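Local coordinates for RNA-binding protein (Porphyromonas gingivalis W83, PDB 7JLY) that probably binds RNA through a single RNA recognition motif and also binds calcium, at residues 5-10 / 47-52. Numbering follows the deposited sequence.
Sequences IYVGNL and GFVEME
Tyr6 and Phe48 sit side by side on the two central strands of an RNA recognition motif, where strand 3-8 (most of RNP2) runs antiparallel to strand 46-51 (most of RNP1). Phe48 reaches outward from CB, 3.8 Å from Ile5 O; CG is anti to its own carbonyl carbon (chi1 -60°), which leans the ring toward strand 3-8. CD1 then passes near Ile5 O and Tyr6 CA, CE1 comes 3.6 Å from Tyr6 CD2, and CZ stays close to that same carbon. The Tyr6 ring turns an edge to the Phe48 face, an offset edge-to-face pair with planes at 82°. On this face the Phe46 ring meets that of Tyr6 and Lys77 makes a cation-pi contact with it; aromatic rings here are the usual RNA-stacking platform of the fold, a role these probably share. Underneath, Ile5 and Val49 exchange two backbone hydrogen bonds, as do Val7 and Gly47, where Val7 N to Gly47 O is almost straight at 179°. The opposite face is apolar and buried: Val7 CG2 approaches Val49 CG2 at 4.3 Å, and both valines rest on Leu19 of helix 16-23. Beside Ala57 of helix 54-64, Ile5 CD1 touches Met51 SD at 3.7 Å.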
loop_
_atom_site.group_PDB
_atom_site.type_symbol
_atom_site.label_atom_id
_atom_site.label_comp_id
_atom_site.label_asym_id
_atom_site.label_seq_id
_atom_site.Cartn_x
_atom_site.Cartn_y
_atom_site.Cartn_z
ATOM N N ILE A 5 -3.926 -4.784 -1.884
ATOM C CA ILE A 5 -4.073 -3.962 -0.692
ATOM C C ILE A 5 -4.079 -2.502 -1.075
ATOM O O ILE A 5 -3.163 -2.030 -1.743
ATOM C CB ILE A 5 -2.934 -4.206 0.322
ATOM C CG1 ILE A 5 -2.813 -5.700 0.636
ATOM C CG2 ILE A 5 -3.168 -3.396 1.604
ATOM C CD1 ILE A 5 -1.691 -6.033 1.583
ATOM N N TYR A 6 -5.128 -1.803 -0.654
ATOM C CA TYR A 6 -5.231 -0.360 -0.808
ATOM C C TYR A 6 -4.458 0.320 0.311
ATOM O O TYR A 6 -4.675 -0.002 1.471
ATOM C CB TYR A 6 -6.704 0.066 -0.765
ATOM C CG TYR A 6 -6.988 1.543 -1.003
ATOM C CD1 TYR A 6 -6.858 2.472 0.025
ATOM C CD2 TYR A 6 -7.421 2.000 -2.250
ATOM C CE1 TYR A 6 -7.136 3.819 -0.177
ATOM C CE2 TYR A 6 -7.700 3.344 -2.463
ATOM C CZ TYR A 6 -7.560 4.251 -1.424
ATOM O OH TYR A 6 -7.837 5.591 -1.625
ATOM N N VAL A 7 -3.567 1.247 -0.027
ATOM C CA VAL A 7 -2.914 2.061 1.000
ATOM C C VAL A 7 -3.162 3.540 0.686
ATOM O O VAL A 7 -2.840 4.007 -0.401
ATOM C CB VAL A 7 -1.390 1.785 1.093
ATOM C CG1 VAL A 7 -0.825 2.373 2.386
ATOM C CG2 VAL A 7 -1.098 0.279 1.040
ATOM N N GLY A 8 -3.722 4.280 1.642
ATOM C CA GLY A 8 -4.147 5.646 1.368
ATOM C C GLY A 8 -3.904 6.598 2.525
ATOM O O GLY A 8 -3.342 6.191 3.542
ATOM N N ASN A 9 -4.328 7.855 2.353
ATOM C CA ASN A 9 -3.994 8.951 3.271
ATOM C C ASN A 9 -2.479 9.091 3.462
ATOM O O ASN A 9 -1.993 9.423 4.554
ATOM C CB ASN A 9 -4.669 8.763 4.627
ATOM C CG ASN A 9 -4.676 10.035 5.429
ATOM O OD1 ASN A 9 -4.773 11.109 4.857
ATOM N ND2 ASN A 9 -4.503 9.929 6.745
ATOM N N LEU A 10 -1.732 8.841 2.392
ATOM C CA LEU A 10 -0.272 8.815 2.463
ATOM C C LEU A 10 0.343 10.201 2.420
ATOM O O LEU A 10 -0.098 11.053 1.658
ATOM C CB LEU A 10 0.296 7.984 1.304
ATOM C CG LEU A 10 -0.049 6.495 1.294
ATOM C CD1 LEU A 10 0.456 5.843 0.007
ATOM C CD2 LEU A 10 0.574 5.809 2.512
ATOM N N GLY A 47 -2.185 4.218 -3.122
ATOM C CA GLY A 47 -1.643 3.251 -4.045
ATOM C C GLY A 47 -2.079 1.850 -3.694
ATOM O O GLY A 47 -2.927 1.650 -2.818
ATOM N N PHE A 48 -1.488 0.882 -4.387
ATOM C CA PHE A 48 -1.833 -0.518 -4.199
ATOM C C PHE A 48 -0.604 -1.393 -4.053
ATOM O O PHE A 48 0.361 -1.255 -4.803
ATOM C CB PHE A 48 -2.678 -1.023 -5.375
ATOM C CG PHE A 48 -3.972 -0.287 -5.544
ATOM C CD1 PHE A 48 -5.100 -0.673 -4.839
ATOM C CD2 PHE A 48 -4.058 0.794 -6.405
ATOM C CE1 PHE A 48 -6.300 0.009 -4.988
ATOM C CE2 PHE A 48 -5.256 1.482 -6.560
ATOM C CZ PHE A 48 -6.379 1.085 -5.851
ATOM N N VAL A 49 -0.654 -2.305 -3.088
ATOM C CA VAL A 49 0.386 -3.314 -2.940
ATOM C C VAL A 49 -0.227 -4.707 -3.082
ATOM O O VAL A 49 -1.232 -5.007 -2.446
ATOM C CB VAL A 49 1.100 -3.220 -1.574
ATOM C CG1 VAL A 49 2.138 -4.318 -1.474
ATOM C CG2 VAL A 49 1.748 -1.831 -1.382
ATOM N N GLU A 50 0.366 -5.552 -3.920
ATOM C CA GLU A 50 -0.088 -6.927 -4.029
ATOM C C GLU A 50 0.862 -7.829 -3.268
ATOM O O GLU A 50 2.085 -7.697 -3.382
ATOM C CB GLU A 50 -0.182 -7.369 -5.491
ATOM C CG GLU A 50 -1.431 -6.858 -6.186
ATOM C CD GLU A 50 -1.570 -7.395 -7.597
ATOM O OE1 GLU A 50 -1.421 -8.621 -7.787
ATOM O OE2 GLU A 50 -1.821 -6.592 -8.517
ATOM N N MET A 51 0.295 -8.734 -2.478
ATOM C CA MET A 51 1.076 -9.716 -1.744
ATOM C C MET A 51 0.654 -11.100 -2.218
ATOM O O MET A 51 -0.516 -11.329 -2.509
ATOM C CB MET A 51 0.881 -9.564 -0.234
ATOM C CG MET A 51 1.458 -8.263 0.322
ATOM S SD MET A 51 1.287 -8.150 2.103
ATOM C CE MET A 51 2.531 -9.334 2.623
ATOM N N GLU A 52 1.608 -12.016 -2.323
ATOM C CA GLU A 52 1.307 -13.307 -2.940
ATOM C C GLU A 52 0.418 -14.185 -2.050
ATOM O O GLU A 52 -0.394 -14.960 -2.546
ATOM C CB GLU A 52 2.597 -14.049 -3.295
ATOM C CG GLU A 52 2.370 -15.366 -4.077
ATOM C CD GLU A 52 1.591 -15.180 -5.396
ATOM O OE1 GLU A 52 1.835 -14.178 -6.117
ATOM O OE2 GLU A 52 0.729 -16.044 -5.712
#